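Local coordinates for protein nudix Hydrolase, RenU (Mycolicibacterium smegmatis, PDB 6UUF) that probably hydrolyses nucleoside diphosphate-linked substrates such as NADH with the help of magnesium, as a member of the Nudix hydrolase family, at residues Gly7-Glu12 and Thr103-Thr108; Ala37-Gln42 and Asp135-Leu140. The protein carries 3 engineered substitutions. All coordinates share one frame; numbering follows the deposited sequence.

Contact 1. Residues Gly7-Glu12 and Thr103-Thr108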
loop_
_atom_site.group_PDB
_atom_site.type_symbol
_atom_site.label_atom_id
_atom_site.label_comp_id
_atom_site.label_asym_id
_atom_site.label_seq_id
_atom_site.Cartn_x
_atom_site.Cartn_y
_atom_site.Cartn_z
ATOM N N GLY A 7 -15.905 8.448 -7.047
ATOM C CA GLY A 7 -16.940 7.673 -7.714
ATOM C C GLY A 7 -16.598 6.238 -7.973
ATOM O O GLY A 7 -15.525 5.772 -7.677
ATOM N N TRP A 8 -17.547 5.536 -8.540
ATOM C CA TRP A 8 -17.463 4.101 -8.704
ATOM C C TRP A 8 -16.999 3.789 -10.078
ATOM O O TRP A 8 -17.307 4.501 -11.020
ATOM C CB TRP A 8 -18.848 3.454 -8.508
ATOM C CG TRP A 8 -19.410 3.676 -7.159
ATOM C CD1 TRP A 8 -20.434 4.521 -6.811
ATOM C CD2 TRP A 8 -18.976 3.055 -5.961
ATOM N NE1 TRP A 8 -20.655 4.451 -5.448
ATOM C CE2 TRP A 8 -19.775 3.548 -4.912
ATOM C CE3 TRP A 8 -17.989 2.113 -5.673
ATOM C CZ2 TRP A 8 -19.607 3.148 -3.606
ATOM C CZ3 TRP A 8 -17.812 1.717 -4.366
ATOM C CH2 TRP A 8 -18.615 2.229 -3.346
ATOM N N VAL A 9 -16.260 2.707 -10.187
ATOM C CA VAL A 9 -16.119 2.002 -11.453
ATOM C C VAL A 9 -16.808 0.643 -11.323
ATOM O O VAL A 9 -16.589 -0.087 -10.331
ATOM C CB VAL A 9 -14.645 1.835 -11.786
ATOM C CG1 VAL A 9 -14.447 1.020 -13.085
ATOM C CG2 VAL A 9 -13.994 3.220 -11.855
ATOM N N MET A 10 -17.651 0.309 -12.288
ATOM C CA MET A 10 -18.298 -1.014 -12.332
ATOM C C MET A 10 -17.528 -1.999 -13.219
ATOM O O MET A 10 -17.334 -1.739 -14.391
ATOM C CB MET A 10 -19.731 -0.897 -12.884
ATOM C CG MET A 10 -20.501 -2.240 -12.880
ATOM S SD MET A 10 -20.882 -2.926 -11.260
ATOM C CE MET A 10 -21.380 -1.418 -10.402
ATOM N N SER A 11 -17.159 -3.150 -12.685
ATOM C CA SER A 11 -16.465 -4.164 -13.500
ATOM C C SER A 11 -17.352 -4.849 -14.529
ATOM O O SER A 11 -18.586 -4.845 -14.417
ATOM C CB SER A 11 -15.846 -5.255 -12.621
ATOM O OG SER A 11 -16.808 -6.126 -12.037
ATOM N N GLU A 12 -16.692 -5.485 -15.491
ATOM C CA GLU A 12 -17.320 -6.472 -16.363
ATOM C C GLU A 12 -18.083 -7.547 -15.589
ATOM O O GLU A 12 -19.215 -7.815 -15.919
ATOM C CB GLU A 12 -16.278 -7.125 -17.272
ATOM C CG GLU A 12 -15.761 -6.204 -18.373
ATOM C CD GLU A 12 -14.808 -6.904 -19.333
ATOM O OE1 GLU A 12 -14.285 -7.991 -18.983
ATOM O OE2 GLU A 12 -14.570 -6.359 -20.439
ATOM N N THR A 103 -13.718 1.473 -19.437
ATOM C CA THR A 103 -13.006 2.020 -18.281
ATOM C C THR A 103 -12.261 0.953 -17.475
ATOM O O THR A 103 -12.437 -0.253 -17.663
ATOM C CB THR A 103 -13.916 2.898 -17.389
ATOM O OG1 THR A 103 -15.122 2.198 -17.053
ATOM C CG2 THR A 103 -14.257 4.199 -18.122
ATOM N N GLN A 104 -11.379 1.431 -16.617
ATOM C CA GLN A 104 -10.443 0.574 -15.919
ATOM C C GLN A 104 -10.331 0.953 -14.453
ATOM O O GLN A 104 -10.571 2.106 -14.048
ATOM C CB GLN A 104 -9.070 0.689 -16.561
ATOM C CG GLN A 104 -8.160 -0.469 -16.212
ATOM C CD GLN A 104 -7.074 -0.648 -17.239
ATOM O OE1 GLN A 104 -6.329 0.285 -17.509
ATOM N NE2 GLN A 104 -6.985 -1.838 -17.830
ATOM N N TRP A 105 -9.984 -0.034 -13.654
ATOM C CA TRP A 105 -9.651 0.217 -12.288
ATOM C C TRP A 105 -8.358 -0.514 -12.008
ATOM O O TRP A 105 -8.206 -1.677 -12.357
ATOM C CB TRP A 105 -10.748 -0.304 -11.367
ATOM C CG TRP A 105 -10.588 0.179 -10.005
ATOM C CD1 TRP A 105 -11.045 1.356 -9.502
ATOM C CD2 TRP A 105 -9.876 -0.455 -8.962
ATOM N NE1 TRP A 105 -10.724 1.467 -8.174
ATOM C CE2 TRP A 105 -9.997 0.361 -7.818
ATOM C CE3 TRP A 105 -9.191 -1.665 -8.858
ATOM C CZ2 TRP A 105 -9.435 0.028 -6.613
ATOM C CZ3 TRP A 105 -8.634 -1.995 -7.670
ATOM C CH2 TRP A 105 -8.754 -1.142 -6.545
ATOM N N THR A 106 -7.441 0.157 -11.333
ATOM C CA THR A 106 -6.230 -0.519 -10.900
ATOM C C THR A 106 -5.891 -0.153 -9.480
ATOM O O THR A 106 -6.301 0.914 -8.936
ATOM C CB THR A 106 -5.048 -0.074 -11.781
ATOM O OG1 THR A 106 -4.973 1.350 -11.717
ATOM C CG2 THR A 106 -5.223 -0.500 -13.208
ATOM N N TYR A 107 -5.087 -1.030 -8.901
ATOM C CA TYR A 107 -4.407 -0.785 -7.661
ATOM C C TYR A 107 -2.919 -0.839 -7.968
ATOM O O TYR A 107 -2.433 -1.874 -8.512
ATOM C CB TYR A 107 -4.717 -1.876 -6.612
ATOM C CG TYR A 107 -4.165 -1.542 -5.245
ATOM C CD1 TYR A 107 -2.833 -1.772 -4.923
ATOM C CD2 TYR A 107 -4.981 -1.012 -4.257
ATOM C CE1 TYR A 107 -2.321 -1.439 -3.687
ATOM C CE2 TYR A 107 -4.491 -0.728 -2.987
ATOM C CZ TYR A 107 -3.164 -0.926 -2.719
ATOM O OH TYR A 107 -2.703 -0.614 -1.478
ATOM N N THR A 108 -2.212 0.196 -7.515
ATOM C CA THR A 108 -0.801 0.339 -7.727
ATOM C C THR A 108 -0.078 0.360 -6.400
ATOM O O THR A 108 -0.311 1.228 -5.543
ATOM C CB THR A 108 -0.477 1.619 -8.494
ATOM O OG1 THR A 108 -1.104 1.593 -9.765
ATOM C CG2 THR A 108 1.023 1.757 -8.726
#
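Val-9 reaches with both methyl groups toward the start of strand 104-113, and its apolar contact is with the indole of Trp-105. There CG2 of Val-9 comes up at the edge of the ring, near the ring plane, 4.2 Å from CD1 of Trp-105, so the face of the indole is not what the valine meets. Phe-17, from the strand paired with 8-10, also meets this indole, with the two ring planes inclined at about 35°, and the side chain of Trp-105 touches Ala-23 as well.

The second methyl group lies against polar atoms. Chi1 of 177° sets CG1 of Val-9 anti to the backbone N and facing Thr-103 and Gln-104, with CG2 turned to the indole. CG1 of Val-9 is 4.1 Å from O of Gln-104 and 4.2 Å from OG1 of Thr-103, loose van der Waals contacts; the side chains of Val-9 and Thr-103 cross obliquely.

Strands 8-10 and 16-18 form a small antiparallel hairpin ahead of the main mixed sheet of the Nudix fold, and Val-9 is a buried residue where the hairpin meets the end of the sheet near the turn joining strands 87-98 and 104-113.

Hydrogen bonds do not cross between the two segments; those of the polar groups run to neighbouring parts of the chain. Thr-103 OG1 bonds to the carbonyl of Ile-100 within the turn, while NE1 of Trp-105 bonds to O of Trp-18, a polar tie between the indole and the hairpin. The backbone of Met-10 also pairs with Ile-100.

Contact 2. Residues Ala37-Gln42 and Asp135-Leu140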
loop_
_atom_site.group_PDB
_atom_site.type_symbol
_atom_site.label_atom_id
_atom_site.label_comp_id
_atom_site.label_asym_id
_atom_site.label_seq_id
_atom_site.Cartn_x
_atom_site.Cartn_y
_atom_site.Cartn_z
ATOM N N ALA A 37 15.000 -6.765 6.356
ATOM C CA ALA A 37 14.028 -5.790 5.951
ATOM C C ALA A 37 12.664 -5.947 6.674
ATOM O O ALA A 37 12.109 -7.035 6.705
ATOM C CB ALA A 37 13.839 -5.901 4.463
ATOM N N ALA A 38 12.129 -4.850 7.216
ATOM C CA ALA A 38 10.729 -4.806 7.625
ATOM C C ALA A 38 9.852 -3.964 6.702
ATOM O O ALA A 38 10.328 -3.067 6.050
ATOM C CB ALA A 38 10.596 -4.304 9.062
ATOM N N VAL A 39 8.548 -4.249 6.687
ATOM C CA VAL A 39 7.583 -3.418 5.986
ATOM C C VAL A 39 6.499 -2.903 6.934
ATOM O O VAL A 39 6.153 -3.529 7.941
ATOM C CB VAL A 39 6.987 -4.126 4.728
ATOM C CG1 VAL A 39 8.118 -4.584 3.804
ATOM C CG2 VAL A 39 6.148 -5.308 5.093
ATOM N N LEU A 40 5.955 -1.739 6.611
ATOM C CA LEU A 40 5.017 -1.089 7.504
ATOM C C LEU A 40 3.643 -1.501 7.103
ATOM O O LEU A 40 3.235 -1.203 6.007
ATOM C CB LEU A 40 5.167 0.427 7.440
ATOM C CG LEU A 40 4.108 1.161 8.257
ATOM C CD1 LEU A 40 4.334 0.868 9.726
ATOM C CD2 LEU A 40 4.145 2.645 7.991
ATOM N N LEU A 41 2.897 -2.172 7.972
ATOM C CA LEU A 41 1.547 -2.545 7.601
ATOM C C LEU A 41 0.536 -1.889 8.511
ATOM O O LEU A 41 0.821 -1.561 9.666
ATOM C CB LEU A 41 1.323 -4.058 7.611
ATOM C CG LEU A 41 2.278 -4.886 6.774
ATOM C CD1 LEU A 41 2.050 -6.390 6.950
ATOM C CD2 LEU A 41 2.117 -4.485 5.344
ATOM N N GLN A 42 -0.653 -1.776 7.953
ATOM C CA GLN A 42 -1.791 -1.190 8.590
ATOM C C GLN A 42 -2.837 -2.270 8.886
ATOM O O GLN A 42 -3.218 -3.034 7.993
ATOM C CB GLN A 42 -2.390 -0.139 7.671
ATOM C CG GLN A 42 -3.455 0.707 8.335
ATOM C CD GLN A 42 -4.188 1.539 7.323
ATOM O OE1 GLN A 42 -4.644 1.022 6.303
ATOM N NE2 GLN A 42 -4.328 2.826 7.604
ATOM N N ASP A 135 9.708 -11.604 5.840
ATOM C CA ASP A 135 9.458 -13.066 5.946
ATOM C C ASP A 135 8.248 -13.428 6.792
ATOM O O ASP A 135 7.748 -14.566 6.711
ATOM C CB ASP A 135 10.681 -13.790 6.558
ATOM C CG ASP A 135 11.881 -13.840 5.608
ATOM O OD1 ASP A 135 11.717 -14.113 4.399
ATOM O OD2 ASP A 135 13.017 -13.624 6.079
ATOM N N GLN A 136 7.810 -12.501 7.653
ATOM C CA GLN A 136 6.667 -12.755 8.543
ATOM C C GLN A 136 5.358 -12.112 8.107
ATOM O O GLN A 136 4.315 -12.391 8.713
ATOM C CB GLN A 136 7.026 -12.344 9.962
ATOM C CG GLN A 136 8.216 -13.157 10.461
ATOM C CD GLN A 136 8.299 -13.199 11.947
ATOM O OE1 GLN A 136 8.270 -14.296 12.518
ATOM N NE2 GLN A 136 8.365 -12.009 12.605
ATOM N N VAL A 137 5.383 -11.311 7.032
ATOM C CA VAL A 137 4.161 -10.663 6.534
ATOM C C VAL A 137 3.041 -11.672 6.255
ATOM O O VAL A 137 1.913 -11.466 6.693
ATOM C CB VAL A 137 4.454 -9.784 5.277
ATOM C CG1 VAL A 137 3.170 -9.413 4.524
ATOM C CG2 VAL A 137 5.216 -8.530 5.710
ATOM N N ALA A 138 3.353 -12.759 5.547
ATOM C CA ALA A 138 2.359 -13.781 5.157
ATOM C C ALA A 138 1.803 -14.604 6.305
ATOM O O ALA A 138 0.848 -15.359 6.120
ATOM C CB ALA A 138 2.974 -14.724 4.146
ATOM N N ASP A 139 2.414 -14.505 7.483
ATOM C CA ASP A 139 1.837 -15.116 8.693
ATOM C C ASP A 139 0.586 -14.421 9.153
ATOM O O ASP A 139 -0.237 -15.038 9.805
ATOM C CB ASP A 139 2.817 -15.108 9.861
ATOM C CG ASP A 139 4.147 -15.843 9.563
ATOM O OD1 ASP A 139 4.210 -16.760 8.703
ATOM O OD2 ASP A 139 5.139 -15.460 10.208
ATOM N N LEU A 140 0.417 -13.144 8.804
ATOM C CA LEU A 140 -0.714 -12.353 9.281
ATOM C C LEU A 140 -1.967 -12.587 8.460
ATOM O O LEU A 140 -1.873 -13.006 7.322
ATOM C CB LEU A 140 -0.360 -10.865 9.243
ATOM C CG LEU A 140 0.819 -10.490 10.147
ATOM C CD1 LEU A 140 1.232 -9.073 9.822
ATOM C CD2 LEU A 140 0.459 -10.579 11.613
#
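Residues 37-42 of strand 37-44 run past a short turn of helical backbone at 137-139 with no hydrogen bond between them, the nearest CA atoms, those of Val-39 and Val-137, standing 8.0 Å apart. Within the turn, N of Asp-139 bonds to O of Gln-136 at 3.1 Å, and the backbone N of Leu-140 bonds to the carbonyl O of Val-137.

Val-137 points toward the strand and shares the larger part of the contact with Leu-41. Its CG2 meets CG2 of Val-39 at 3.4 Å, closer than the usual separation of two methyl groups, with the side chains crossing at about a right angle. In Val-39 (chi1 -55°) this methyl group sits between the backbone N and the carbonyl carbon, while CG1 lies beside the backbone N. Val-137 also touches Leu-41 with both branches: CD1 of Leu-41 lies 4.0 Å from CG2 of Val-137 and equally near its CG1.

The turn belongs to the connection between strand 126-133 and helix 144-158 of the Nudix fold. Strand 37-44 pairs antiparallel with 126-133; after the latter the chain turns over the face of the sheet that carries Val-39 and Leu-41. Phe-146 and Trp-150 of the helix also touch Val-137, which thereby lies between sheet and helix.

The same CD1 of Leu-41 also meets CD1 of Leu-140, methyl to methyl at 4.0 Å. The leucine of the strand is extended beyond CB (chi2 175°), which carries CD1 out to both apolar partners of the turn. Trp-54 touches both leucines, and Leu-56 adds to the packing on Leu-41. At the start of the segment, Asp-135 makes a salt bridge through OD1 with Arg-154 of helix 144-158.

Both contacts reach the main mixed sheet, on opposite sides of the chain's centre, with their own centres about 27 Å apart. Contact 1 is peripheral and only partly buried: one valine of the N-terminal hairpin meets an indole edge and polar atoms at and just before the beginning of strand 104-113. Contact 2 lies nearer the middle of the molecule and is buried, aliphatic throughout, with two side chains from each segment meeting by their methyl groups. Neither has a hydrogen bond between its segments. They join different outlying pieces to the sheet: contact 1 a separate small hairpin, contact 2 the connection that leads into helix 144-158.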